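Local structure of viral macrophage inflammatory protein 2 (2FHT) at residues L20-L25 and M63-V68; V40-K45 and D57-L62; S27-S32 and G47-A52. The protein binds a wide range of chemokine receptors, CXCR4 among them, and blocks infection by several HIV-1 strains. One frame throughout, in Å; residues are numbered along the deposited sequence.

Contact 1 (L20-L25 and M63-V68)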
ATOM      1  N   LEU A  20       6.788   0.747   8.797  1.00 37.25           N
ATOM      2  CA  LEU A  20       7.398  -0.454   8.238  1.00 32.41           C
ATOM      3  C   LEU A  20       8.824  -0.172   7.831  1.00 31.59           C
ATOM      4  O   LEU A  20       9.128   0.846   7.225  1.00 28.75           O
ATOM      5  CB  LEU A  20       6.632  -0.930   7.008  1.00 31.88           C
ATOM      6  CG  LEU A  20       5.213  -1.469   7.167  1.00 34.51           C
ATOM      7  CD1 LEU A  20       4.478  -1.343   5.828  1.00 33.93           C
ATOM      8  CD2 LEU A  20       5.248  -2.923   7.668  1.00 28.22           C
ATOM      9  N   PRO A  21       9.726  -1.089   8.157  1.00 34.61           N
ATOM     10  CA  PRO A  21      11.121  -0.883   7.788  1.00 35.12           C
ATOM     11  C   PRO A  21      11.315  -1.241   6.307  1.00 33.18           C
ATOM     12  O   PRO A  21      10.987  -2.345   5.865  1.00 33.23           O
ATOM     13  CB  PRO A  21      11.858  -1.828   8.736  1.00 37.52           C
ATOM     14  CG  PRO A  21      10.894  -2.991   8.862  1.00 42.11           C
ATOM     15  CD  PRO A  21       9.551  -2.295   8.990  1.00 39.28           C
ATOM     16  N   GLN A  22      11.848  -0.290   5.554  1.00 31.81           N
ATOM     17  CA  GLN A  22      12.072  -0.464   4.134  1.00 35.55           C
ATOM     18  C   GLN A  22      12.679  -1.774   3.716  1.00 38.63           C
ATOM     19  O   GLN A  22      12.292  -2.335   2.696  1.00 41.13           O
ATOM     20  CB  GLN A  22      12.945   0.657   3.584  1.00 41.99           C
ATOM     21  CG  GLN A  22      13.275   0.463   2.108  1.00 49.26           C
ATOM     22  CD  GLN A  22      13.998   1.631   1.508  1.00 48.13           C
ATOM     23  OE1 GLN A  22      14.911   2.180   2.111  1.00 55.25           O
ATOM     24  NE2 GLN A  22      13.595   2.020   0.306  1.00 52.62           N
ATOM     25  N   VAL A  23      13.678  -2.226   4.469  1.00 45.31           N
ATOM     26  CA  VAL A  23      14.402  -3.467   4.166  1.00 45.96           C
ATOM     27  C   VAL A  23      13.521  -4.714   4.162  1.00 44.54           C
ATOM     28  O   VAL A  23      13.951  -5.778   3.728  1.00 45.74           O
ATOM     29  CB  VAL A  23      15.662  -3.620   5.096  1.00 49.22           C
ATOM     30  CG1 VAL A  23      16.326  -4.989   4.933  1.00 50.35           C
ATOM     31  CG2 VAL A  23      16.678  -2.518   4.776  1.00 44.78           C
ATOM     32  N   LEU A  24      12.289  -4.580   4.640  1.00 44.44           N
ATOM     33  CA  LEU A  24      11.348  -5.698   4.647  1.00 43.55           C
ATOM     34  C   LEU A  24      10.481  -5.678   3.366  1.00 41.04           C
ATOM     35  O   LEU A  24       9.969  -6.717   2.927  1.00 37.42           O
ATOM     36  CB  LEU A  24      10.444  -5.584   5.882  1.00 49.24           C
ATOM     37  CG  LEU A  24       9.514  -6.734   6.311  1.00 54.60           C
ATOM     38  CD1 LEU A  24      10.336  -7.968   6.698  1.00 50.93           C
ATOM     39  CD2 LEU A  24       8.639  -6.279   7.499  1.00 50.02           C
ATOM     40  N   LEU A  25      10.388  -4.489   2.752  1.00 38.12           N
ATOM     41  CA  LEU A  25       9.558  -4.205   1.573  1.00 28.39           C
ATOM     42  C   LEU A  25      10.188  -4.209   0.191  1.00 29.94           C
ATOM     43  O   LEU A  25      11.301  -3.725  -0.006  1.00 31.24           O
ATOM     44  CB  LEU A  25       8.899  -2.847   1.752  1.00 21.80           C
ATOM     45  CG  LEU A  25       7.878  -2.551   2.854  1.00 27.05           C
ATOM     46  CD1 LEU A  25       7.497  -3.773   3.649  1.00 23.41           C
ATOM     47  CD2 LEU A  25       8.372  -1.445   3.743  1.00 28.06           C
ATOM     48  N   MET A  63       6.945   5.573  -0.100  1.00 20.24           N
ATOM     49  CA  MET A  63       6.434   5.737  -1.446  1.00 20.40           C
ATOM     50  C   MET A  63       7.515   6.356  -2.327  1.00 20.16           C
ATOM     51  O   MET A  63       7.623   6.019  -3.508  1.00 19.68           O
ATOM     52  CB  MET A  63       5.170   6.593  -1.431  1.00 19.56           C
ATOM     53  CG  MET A  63       3.965   5.873  -0.864  1.00 20.19           C
ATOM     54  SD  MET A  63       2.603   6.992  -0.440  1.00 26.58           S
ATOM     55  CE  MET A  63       2.008   7.496  -2.018  1.00 17.27           C
ATOM     56  N   GLN A  64       8.322   7.237  -1.734  1.00 21.92           N
ATOM     57  CA  GLN A  64       9.424   7.890  -2.437  1.00 20.62           C
ATOM     58  C   GLN A  64      10.505   6.867  -2.722  1.00 19.72           C
ATOM     59  O   GLN A  64      10.924   6.695  -3.859  1.00 20.51           O
ATOM     60  CB  GLN A  64      10.083   8.958  -1.573  1.00 22.72           C
ATOM     61  CG  GLN A  64       9.384  10.278  -1.434  1.00 32.10           C
ATOM     62  CD  GLN A  64      10.288  11.317  -0.766  1.00 32.95           C
ATOM     63  OE1 GLN A  64      10.083  12.512  -0.919  1.00 43.65           O
ATOM     64  NE2 GLN A  64      11.330  10.859  -0.079  1.00 31.13           N
ATOM     65  N   GLN A  65      11.006   6.224  -1.671  1.00 19.70           N
ATOM     66  CA  GLN A  65      12.085   5.254  -1.845  1.00 19.72           C
ATOM     67  C   GLN A  65      11.809   3.936  -2.540  1.00 19.52           C
ATOM     68  O   GLN A  65      12.727   3.335  -3.094  1.00 19.52           O
ATOM     69  CB  GLN A  65      12.815   5.011  -0.530  1.00 22.99           C
ATOM     70  CG  GLN A  65      11.940   4.906   0.672  1.00 31.95           C
ATOM     71  CD  GLN A  65      12.751   4.960   1.957  1.00 34.08           C
ATOM     72  OE1 GLN A  65      12.881   3.960   2.662  1.00 32.83           O
ATOM     73  NE2 GLN A  65      13.313   6.136   2.256  1.00 29.43           N
ATOM     74  N   LEU A  66      10.562   3.463  -2.495  1.00 17.70           N
ATOM     75  CA  LEU A  66      10.232   2.200  -3.131  1.00 15.27           C
ATOM     76  C   LEU A  66       9.626   2.417  -4.509  1.00 15.10           C
ATOM     77  O   LEU A  66       9.057   3.476  -4.775  1.00 15.74           O
ATOM     78  CB  LEU A  66       9.222   1.424  -2.277  1.00 18.13           C
ATOM     79  CG  LEU A  66       9.644   0.861  -0.915  1.00 21.24           C
ATOM     80  CD1 LEU A  66       8.412   0.314  -0.232  1.00 20.99           C
ATOM     81  CD2 LEU A  66      10.696  -0.228  -1.061  1.00 15.04           C
ATOM     82  N   PRO A  67       9.768   1.426  -5.416  1.00 14.82           N
ATOM     83  CA  PRO A  67       9.188   1.561  -6.762  1.00 18.79           C
ATOM     84  C   PRO A  67       7.717   1.095  -6.731  1.00 20.13           C
ATOM     85  O   PRO A  67       7.333   0.293  -5.869  1.00 14.08           O
ATOM     86  CB  PRO A  67      10.034   0.596  -7.588  1.00 14.94           C
ATOM     87  CG  PRO A  67      10.267  -0.503  -6.623  1.00 15.27           C
ATOM     88  CD  PRO A  67      10.618   0.224  -5.341  1.00 13.59           C
ATOM     89  N   VAL A  68       6.890   1.664  -7.602  1.00 19.64           N
ATOM     90  CA  VAL A  68       5.491   1.252  -7.691  1.00 20.16           C
ATOM     91  C   VAL A  68       5.489  -0.022  -8.530  1.00 21.36           C
ATOM     92  O   VAL A  68       6.225  -0.133  -9.511  1.00 18.87           O
ATOM     93  CB  VAL A  68       4.589   2.304  -8.386  1.00 17.95           C
ATOM     94  CG1 VAL A  68       3.279   1.670  -8.811  1.00 22.24           C
ATOM     95  CG2 VAL A  68       4.285   3.422  -7.442  1.00 19.82           C
TER

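Contact 2 (V40-K45 and D57-L62)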
ATOM      1  N   VAL A  40      -2.437   2.933   0.377  1.00 18.73           N
ATOM      2  CA  VAL A  40      -1.429   2.335  -0.486  1.00 16.08           C
ATOM      3  C   VAL A  40      -1.110   0.973   0.094  1.00 14.57           C
ATOM      4  O   VAL A  40      -1.225   0.765   1.299  1.00 16.41           O
ATOM      5  CB  VAL A  40      -0.117   3.174  -0.598  1.00 18.13           C
ATOM      6  CG1 VAL A  40      -0.368   4.516  -1.309  1.00 16.79           C
ATOM      7  CG2 VAL A  40       0.496   3.376   0.746  1.00 12.73           C
ATOM      8  N   ILE A  41      -0.797   0.024  -0.770  1.00 12.57           N
ATOM      9  CA  ILE A  41      -0.447  -1.313  -0.324  1.00 16.50           C
ATOM     10  C   ILE A  41       1.049  -1.574  -0.531  1.00 16.23           C
ATOM     11  O   ILE A  41       1.558  -1.430  -1.644  1.00 18.56           O
ATOM     12  CB  ILE A  41      -1.256  -2.387  -1.093  1.00 16.59           C
ATOM     13  CG1 ILE A  41      -2.760  -2.192  -0.845  1.00 17.46           C
ATOM     14  CG2 ILE A  41      -0.800  -3.780  -0.689  1.00 17.66           C
ATOM     15  CD1 ILE A  41      -3.691  -2.954  -1.827  1.00 16.11           C
ATOM     16  N   PHE A  42       1.761  -1.881   0.550  1.00 16.61           N
ATOM     17  CA  PHE A  42       3.179  -2.203   0.450  1.00 17.09           C
ATOM     18  C   PHE A  42       3.318  -3.702   0.246  1.00 18.46           C
ATOM     19  O   PHE A  42       2.560  -4.481   0.827  1.00 23.77           O
ATOM     20  CB  PHE A  42       3.952  -1.782   1.711  1.00 20.00           C
ATOM     21  CG  PHE A  42       4.159  -0.304   1.827  1.00 23.38           C
ATOM     22  CD1 PHE A  42       3.390   0.449   2.704  1.00 19.52           C
ATOM     23  CD2 PHE A  42       5.066   0.352   0.991  1.00 19.27           C
ATOM     24  CE1 PHE A  42       3.521   1.825   2.747  1.00 20.75           C
ATOM     25  CE2 PHE A  42       5.202   1.729   1.025  1.00 16.04           C
ATOM     26  CZ  PHE A  42       4.427   2.474   1.897  1.00 16.08           C
ATOM     27  N   LEU A  43       4.199  -4.099  -0.661  1.00 18.82           N
ATOM     28  CA  LEU A  43       4.447  -5.505  -0.906  1.00 23.99           C
ATOM     29  C   LEU A  43       5.735  -5.805  -0.192  1.00 24.87           C
ATOM     30  O   LEU A  43       6.727  -5.106  -0.387  1.00 25.51           O
ATOM     31  CB  LEU A  43       4.588  -5.790  -2.402  1.00 28.32           C
ATOM     32  CG  LEU A  43       3.267  -5.712  -3.169  1.00 33.81           C
ATOM     33  CD1 LEU A  43       3.522  -5.786  -4.656  1.00 31.41           C
ATOM     34  CD2 LEU A  43       2.359  -6.866  -2.736  1.00 35.94           C
ATOM     35  N   THR A  44       5.703  -6.758   0.726  1.00 28.39           N
ATOM     36  CA  THR A  44       6.915  -7.099   1.459  1.00 30.95           C
ATOM     37  C   THR A  44       7.728  -8.096   0.653  1.00 33.27           C
ATOM     38  O   THR A  44       7.226  -8.666  -0.332  1.00 33.50           O
ATOM     39  CB  THR A  44       6.609  -7.637   2.890  1.00 35.67           C
ATOM     40  OG1 THR A  44       6.015  -8.944   2.829  1.00 32.90           O
ATOM     41  CG2 THR A  44       5.653  -6.661   3.624  1.00 33.28           C
ATOM     42  N   LYS A  45       9.013  -8.208   0.984  1.00 37.28           N
ATOM     43  CA  LYS A  45       9.896  -9.144   0.295  1.00 40.93           C
ATOM     44  C   LYS A  45       9.402 -10.564   0.587  1.00 42.89           C
ATOM     45  O   LYS A  45       9.495 -11.447  -0.253  1.00 46.19           O
ATOM     46  CB  LYS A  45      11.338  -8.946   0.761  1.00 42.15           C
ATOM     47  CG  LYS A  45      11.916  -7.573   0.422  1.00 43.16           C
ATOM     48  CD  LYS A  45      13.292  -7.346   1.061  1.00 40.64           C
ATOM     49  CE  LYS A  45      13.849  -5.982   0.661  1.00 42.92           C
ATOM     50  NZ  LYS A  45      15.025  -5.522   1.455  1.00 39.19           N
ATOM     51  N   ASP A  57       3.661  10.588   7.144  1.00 40.81           N
ATOM     52  CA  ASP A  57       4.970  10.909   6.610  1.00 40.24           C
ATOM     53  C   ASP A  57       5.837   9.704   6.331  1.00 36.34           C
ATOM     54  O   ASP A  57       6.542   9.688   5.326  1.00 36.57           O
ATOM     55  CB  ASP A  57       5.704  11.871   7.535  1.00 46.57           C
ATOM     56  CG  ASP A  57       5.003  13.199   7.646  1.00 54.33           C
ATOM     57  OD1 ASP A  57       4.947  13.741   8.774  1.00 62.16           O
ATOM     58  OD2 ASP A  57       4.497  13.694   6.610  1.00 56.37           O
ATOM     59  N   TRP A  58       5.826   8.715   7.220  1.00 30.27           N
ATOM     60  CA  TRP A  58       6.651   7.551   6.978  1.00 25.99           C
ATOM     61  C   TRP A  58       6.215   6.812   5.713  1.00 22.42           C
ATOM     62  O   TRP A  58       7.053   6.321   4.975  1.00 22.59           O
ATOM     63  CB  TRP A  58       6.722   6.609   8.201  1.00 26.04           C
ATOM     64  CG  TRP A  58       5.455   5.866   8.599  1.00 29.61           C
ATOM     65  CD1 TRP A  58       4.545   6.262   9.535  1.00 31.45           C
ATOM     66  CD2 TRP A  58       5.046   4.543   8.176  1.00 26.40           C
ATOM     67  NE1 TRP A  58       3.610   5.267   9.743  1.00 29.48           N
ATOM     68  CE2 TRP A  58       3.890   4.204   8.922  1.00 26.94           C
ATOM     69  CE3 TRP A  58       5.539   3.614   7.245  1.00 27.90           C
ATOM     70  CZ2 TRP A  58       3.230   2.978   8.774  1.00 20.99           C
ATOM     71  CZ3 TRP A  58       4.882   2.397   7.094  1.00 20.43           C
ATOM     72  CH2 TRP A  58       3.736   2.092   7.858  1.00 27.17           C
ATOM     73  N   VAL A  59       4.911   6.780   5.431  1.00 26.03           N
ATOM     74  CA  VAL A  59       4.472   6.051   4.251  1.00 25.02           C
ATOM     75  C   VAL A  59       4.815   6.792   2.977  1.00 23.93           C
ATOM     76  O   VAL A  59       5.153   6.166   1.978  1.00 26.79           O
ATOM     77  CB  VAL A  59       2.969   5.642   4.265  1.00 21.44           C
ATOM     78  CG1 VAL A  59       2.564   5.119   5.611  1.00 21.75           C
ATOM     79  CG2 VAL A  59       2.114   6.749   3.826  1.00 26.73           C
ATOM     80  N   LYS A  60       4.720   8.114   3.011  1.00 25.15           N
ATOM     81  CA  LYS A  60       5.036   8.935   1.846  1.00 25.68           C
ATOM     82  C   LYS A  60       6.521   8.828   1.545  1.00 23.12           C
ATOM     83  O   LYS A  60       6.945   8.924   0.400  1.00 24.83           O
ATOM     84  CB  LYS A  60       4.600  10.379   2.093  1.00 29.80           C
ATOM     85  CG  LYS A  60       3.105  10.469   2.344  1.00 32.62           C
ATOM     86  CD  LYS A  60       2.541  11.847   2.106  1.00 35.49           C
ATOM     87  CE  LYS A  60       2.650  12.693   3.331  1.00 35.96           C
ATOM     88  NZ  LYS A  60       1.917  13.953   3.110  1.00 43.21           N
ATOM     89  N   LYS A  61       7.279   8.535   2.596  1.00 22.55           N
ATOM     90  CA  LYS A  61       8.721   8.343   2.547  1.00 23.82           C
ATOM     91  C   LYS A  61       8.973   7.022   1.839  1.00 20.79           C
ATOM     92  O   LYS A  61       9.820   6.918   0.952  1.00 20.81           O
ATOM     93  CB  LYS A  61       9.263   8.246   3.980  1.00 28.52           C
ATOM     94  CG  LYS A  61      10.447   9.132   4.284  1.00 35.14           C
ATOM     95  CD  LYS A  61      10.741   9.082   5.771  1.00 43.22           C
ATOM     96  CE  LYS A  61       9.541   9.545   6.594  1.00 45.05           C
ATOM     97  NZ  LYS A  61       9.746   9.375   8.064  1.00 43.18           N
ATOM     98  N   LEU A  62       8.262   5.989   2.260  1.00 18.59           N
ATOM     99  CA  LEU A  62       8.424   4.692   1.618  1.00 18.99           C
ATOM    100  C   LEU A  62       7.974   4.773   0.160  1.00 17.52           C
ATOM    101  O   LEU A  62       8.507   4.079  -0.694  1.00 22.69           O
ATOM    102  CB  LEU A  62       7.615   3.619   2.356  1.00 20.24           C
ATOM    103  CG  LEU A  62       8.206   3.103   3.680  1.00 20.61           C
ATOM    104  CD1 LEU A  62       7.206   2.224   4.407  1.00 17.53           C
ATOM    105  CD2 LEU A  62       9.507   2.348   3.386  1.00 17.38           C
TER

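Contact 3 (S27-S32 and G47-A52)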
ATOM      1  N   SER A  27       8.007  -3.243  -2.933  1.00 22.71           N
ATOM      2  CA  SER A  27       7.369  -2.211  -3.750  1.00 21.06           C
ATOM      3  C   SER A  27       6.024  -1.840  -3.167  1.00 20.47           C
ATOM      4  O   SER A  27       5.652  -2.296  -2.083  1.00 20.73           O
ATOM      5  CB  SER A  27       7.144  -2.732  -5.175  1.00 25.59           C
ATOM      6  OG  SER A  27       6.316  -3.892  -5.168  1.00 23.21           O
ATOM      7  N   TRP A  28       5.274  -1.016  -3.884  1.00 18.79           N
ATOM      8  CA  TRP A  28       3.954  -0.629  -3.402  1.00 19.85           C
ATOM      9  C   TRP A  28       3.047  -0.302  -4.583  1.00 22.98           C
ATOM     10  O   TRP A  28       3.522  -0.132  -5.708  1.00 20.86           O
ATOM     11  CB  TRP A  28       4.050   0.600  -2.482  1.00 17.16           C
ATOM     12  CG  TRP A  28       4.502   1.873  -3.187  1.00 19.05           C
ATOM     13  CD1 TRP A  28       5.788   2.251  -3.462  1.00 16.65           C
ATOM     14  CD2 TRP A  28       3.668   2.917  -3.692  1.00 16.92           C
ATOM     15  NE1 TRP A  28       5.800   3.461  -4.101  1.00 13.08           N
ATOM     16  CE2 TRP A  28       4.517   3.897  -4.249  1.00 17.88           C
ATOM     17  CE3 TRP A  28       2.279   3.120  -3.723  1.00 17.80           C
ATOM     18  CZ2 TRP A  28       4.022   5.062  -4.839  1.00 22.56           C
ATOM     19  CZ3 TRP A  28       1.793   4.272  -4.309  1.00 20.58           C
ATOM     20  CH2 TRP A  28       2.662   5.234  -4.855  1.00 22.67           C
ATOM     21  N   TYR A  29       1.740  -0.238  -4.331  1.00 20.61           N
ATOM     22  CA  TYR A  29       0.793   0.129  -5.372  1.00 21.15           C
ATOM     23  C   TYR A  29      -0.381   0.806  -4.696  1.00 19.32           C
ATOM     24  O   TYR A  29      -0.686   0.502  -3.536  1.00 16.42           O
ATOM     25  CB  TYR A  29       0.369  -1.078  -6.207  1.00 23.46           C
ATOM     26  CG  TYR A  29      -0.212  -2.225  -5.434  1.00 30.43           C
ATOM     27  CD1 TYR A  29       0.603  -3.251  -4.954  1.00 37.91           C
ATOM     28  CD2 TYR A  29      -1.584  -2.332  -5.247  1.00 31.22           C
ATOM     29  CE1 TYR A  29       0.061  -4.367  -4.310  1.00 40.04           C
ATOM     30  CE2 TYR A  29      -2.136  -3.436  -4.615  1.00 38.09           C
ATOM     31  CZ  TYR A  29      -1.313  -4.452  -4.148  1.00 41.52           C
ATOM     32  OH  TYR A  29      -1.877  -5.554  -3.541  1.00 44.22           O
ATOM     33  N   PRO A  30      -0.966   1.826  -5.356  1.00 18.25           N
ATOM     34  CA  PRO A  30      -2.111   2.545  -4.783  1.00 15.98           C
ATOM     35  C   PRO A  30      -3.375   1.743  -4.938  1.00 15.15           C
ATOM     36  O   PRO A  30      -3.427   0.830  -5.753  1.00 18.10           O
ATOM     37  CB  PRO A  30      -2.175   3.825  -5.620  1.00 14.56           C
ATOM     38  CG  PRO A  30      -1.700   3.383  -6.955  1.00 17.27           C
ATOM     39  CD  PRO A  30      -0.600   2.367  -6.683  1.00 20.34           C
ATOM     40  N   THR A  31      -4.338   1.995  -4.065  1.00 18.07           N
ATOM     41  CA  THR A  31      -5.639   1.343  -4.166  1.00 20.25           C
ATOM     42  C   THR A  31      -6.480   2.245  -5.090  1.00 22.27           C
ATOM     43  O   THR A  31      -6.056   3.357  -5.472  1.00 23.21           O
ATOM     44  CB  THR A  31      -6.352   1.184  -2.797  1.00 15.33           C
ATOM     45  OG1 THR A  31      -6.405   2.436  -2.124  1.00 17.55           O
ATOM     46  CG2 THR A  31      -5.636   0.204  -1.935  1.00 17.40           C
ATOM     47  N   SER A  32      -7.632   1.745  -5.511  1.00 23.29           N
ATOM     48  CA  SER A  32      -8.507   2.513  -6.381  1.00 20.83           C
ATOM     49  C   SER A  32      -8.891   3.810  -5.698  1.00 21.84           C
ATOM     50  O   SER A  32      -9.106   3.828  -4.494  1.00 21.26           O
ATOM     51  CB  SER A  32      -9.766   1.690  -6.687  1.00 23.43           C
ATOM     52  OG  SER A  32     -10.786   2.494  -7.262  1.00 27.74           O
ATOM     53  N   GLY A  47       6.479 -11.435   0.672  1.00 45.28           N
ATOM     54  CA  GLY A  47       5.326 -11.680  -0.181  1.00 43.15           C
ATOM     55  C   GLY A  47       4.049 -10.993   0.281  1.00 45.08           C
ATOM     56  O   GLY A  47       3.101 -10.826  -0.502  1.00 45.16           O
ATOM     57  N   ARG A  48       4.021 -10.604   1.553  1.00 41.98           N
ATOM     58  CA  ARG A  48       2.866  -9.949   2.161  1.00 42.04           C
ATOM     59  C   ARG A  48       2.394  -8.631   1.518  1.00 38.27           C
ATOM     60  O   ARG A  48       3.155  -7.955   0.834  1.00 34.98           O
ATOM     61  CB  ARG A  48       3.135  -9.740   3.656  1.00 43.14           C
ATOM     62  CG  ARG A  48       2.864 -10.951   4.541  1.00 50.98           C
ATOM     63  CD  ARG A  48       3.547 -12.228   4.043  1.00 59.35           C
ATOM     64  NE  ARG A  48       2.899 -12.830   2.877  1.00 66.12           N
ATOM     65  CZ  ARG A  48       2.049 -13.856   2.922  1.00 70.03           C
ATOM     66  NH1 ARG A  48       1.726 -14.422   4.080  1.00 73.24           N
ATOM     67  NH2 ARG A  48       1.500 -14.307   1.803  1.00 70.18           N
ATOM     68  N   GLN A  49       1.101  -8.342   1.682  1.00 37.43           N
ATOM     69  CA  GLN A  49       0.451  -7.113   1.195  1.00 32.86           C
ATOM     70  C   GLN A  49       0.024  -6.329   2.439  1.00 30.84           C
ATOM     71  O   GLN A  49      -0.863  -6.777   3.170  1.00 30.11           O
ATOM     72  CB  GLN A  49      -0.804  -7.446   0.382  1.00 32.14           C
ATOM     73  CG  GLN A  49      -0.551  -7.800  -1.067  1.00 38.12           C
ATOM     74  CD  GLN A  49      -1.826  -8.094  -1.829  1.00 39.42           C
ATOM     75  OE1 GLN A  49      -2.782  -7.326  -1.783  1.00 40.08           O
ATOM     76  NE2 GLN A  49      -1.862  -9.243  -2.500  1.00 46.30           N
ATOM     77  N   VAL A  50       0.629  -5.166   2.676  1.00 29.34           N
ATOM     78  CA  VAL A  50       0.300  -4.356   3.861  1.00 23.78           C
ATOM     79  C   VAL A  50      -0.313  -2.993   3.504  1.00 21.28           C
ATOM     80  O   VAL A  50       0.248  -2.219   2.737  1.00 20.06           O
ATOM     81  CB  VAL A  50       1.549  -4.153   4.781  1.00 20.79           C
ATOM     82  CG1 VAL A  50       1.159  -3.499   6.084  1.00 20.42           C
ATOM     83  CG2 VAL A  50       2.227  -5.470   5.049  1.00 19.19           C
ATOM     84  N   CYS A  51      -1.477  -2.723   4.076  1.00 18.33           N
ATOM     85  CA  CYS A  51      -2.203  -1.472   3.871  1.00 21.47           C
ATOM     86  C   CYS A  51      -1.624  -0.342   4.694  1.00 24.20           C
ATOM     87  O   CYS A  51      -1.401  -0.501   5.904  1.00 24.88           O
ATOM     88  CB  CYS A  51      -3.659  -1.657   4.278  1.00 20.20           C
ATOM     89  SG  CYS A  51      -4.678  -2.262   2.927  1.00 19.21           S
ATOM     90  N   ALA A  52      -1.442   0.817   4.070  1.00 21.64           N
ATOM     91  CA  ALA A  52      -0.885   1.945   4.781  1.00 21.33           C
ATOM     92  C   ALA A  52      -1.601   3.246   4.450  1.00 21.16           C
ATOM     93  O   ALA A  52      -2.168   3.397   3.376  1.00 17.58           O
ATOM     94  CB  ALA A  52       0.617   2.052   4.502  1.00 22.86           C
TER

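Contact 1 (L20-L25 and M63-V68)
Leu66 lays its isobutyl end against Leu25: CD1 lies 3.8 Å from Leu25 CB, and CD2 is 3.7 Å from the carbonyl oxygen Leu25 O. The torsion about CA-CB, with Leu66 CG anti to its own carbonyl carbon (chi1 -68°), carries the two methyls over to the 20-25 side. Both leucines are buried, and they join a larger apolar cluster, since Leu66 also meets Phe42 while Leu25 packs on Leu62 and Thr44. In the chemokine fold this is where the short 3-10 turn at 22-24, just ahead of strand 25-30, meets the end of the C-terminal helix; Leu66 is the first residue to leave helical geometry. The polar part lies at the outer margin. There the extended side chain of Gln22, CG anti to the backbone N (chi1 176°), brings its amide alongside that of Gln65, whose modelled turn is doubtful. The amide nitrogen Gln22 NE2 also lies against the methyl Leu66 CD2 at 3.9 Å, a van der Waals contact made as the two side chains run past each other in opposite directions.

Contact 2 (V40-K45 and D57-L62)
Phe42 pushes its ring into helix 57-65 and is met there by Leu62 and Val59. Leu62 CD1 sits over one face in a CH-pi contact, 4.0 Å from the ring centroid and 22° off the normal, displaced toward the rim. Leu62 CB approaches more tightly, 3.3 Å from Phe42 CE2. One helical turn earlier, Val59 takes the far end of the ring: its carbonyl oxygen Val59 O lies near the ring plane, 3.8 Å from Phe42 CZ, and Val59 CB is 4.1 Å from Phe42 CE1. With Phe42 CG anti to its carbonyl carbon (chi1 -74°), the ring reaches across from the strand and ends between these two helical residues. This is the central packing of the chemokine fold, in which the C-terminal helix lies across one face of a three-stranded antiparallel sheet and the middle strand, 39-44, supplies the aromatic. All three touching residues are buried. Further out, Leu66 and Ala52 also touch Phe42, and Ala52 meets Val59 as well, so the outer strand 49-53 shares in the interface. On the helix, Leu62 N donates to Trp58 O at 3.0 Å, holding the backbone that presents Leu62. The Trp58 indole turns one face to Val59 CG1, 3.5 Å above its plane, and its edge to Leu62 CD1. Backbone bonds to Val50 tie Phe42 to the neighbouring strand.

Contact 3 (S27-S32 and G47-A52)
The three-stranded antiparallel sheet of the chemokine fold has strands 25-30 and 49-53 at its two sides with strand 39-44 between them, and here two side chains reach over the middle strand from those outer strands. Tyr29 and Gln49 are the pair. The phenol oxygen Tyr29 OH comes to 2.7 Å from the amide oxygen Gln49 OE1, which lies at the edge of the ring, near its plane. The rest of the amide stands a little further back, with Gln49 CD 3.1 Å from Tyr29 OH and NE2 3.8 Å from the same oxygen. Ring and amide planes are 63° apart, and the two side chains cross at about a right angle, so the amide meets the end of the phenol without stacking on the ring. The torsions explain the reach. Tyr29 CG sits between its backbone N and carbonyl carbon (chi1 56°), and the ring is carried over toward strand 49-53. Gln49 then extends beyond CG to bring its amide to the hydroxyl. Lys10 lies close by: its NZ makes a weak hydrogen bond with Tyr29 OH, and Gln49 also touches this lysine. The contact is small and lies at the surface. Ile41 and Leu43 of the middle strand flank the pair, Ile41 touching both Tyr29 and Gln49, Leu43 touching Gln49. Along strand 49-53, Cys51 is joined by a disulfide to Cys12 in the N-terminal region. On strand 25-30, Trp28 points to the other face, where its NE1 makes weak hydrogen bonds to Met63 O and Leu66 O at the end of helix 57-65, while Ala52 on strand 49-53 packs on Phe42 of the middle strand.

From the N terminus, the chain enters contact 1 at 20-25, runs straight on into strand 25-30 and so into contact 3 at 27-32, then returns along the middle strand through 40-45 of contact 2. Segment 47-52 closes the loop of contact 3, the helix at 57-62 closes that of contact 2, and 63-68 closes contact 1. Contacts 2 and 3 therefore cross along the chain, and both nest inside contact 1. Contact 3 bridges the outer strands, contact 2 lays the helix on the sheet, and contact 1 joins the helix end to the turn before the first strand. Backbone pairing of Leu24 with Lys45 joins contacts 1 and 2, and that of Pro67 with Trp28 joins contacts 1 and 3.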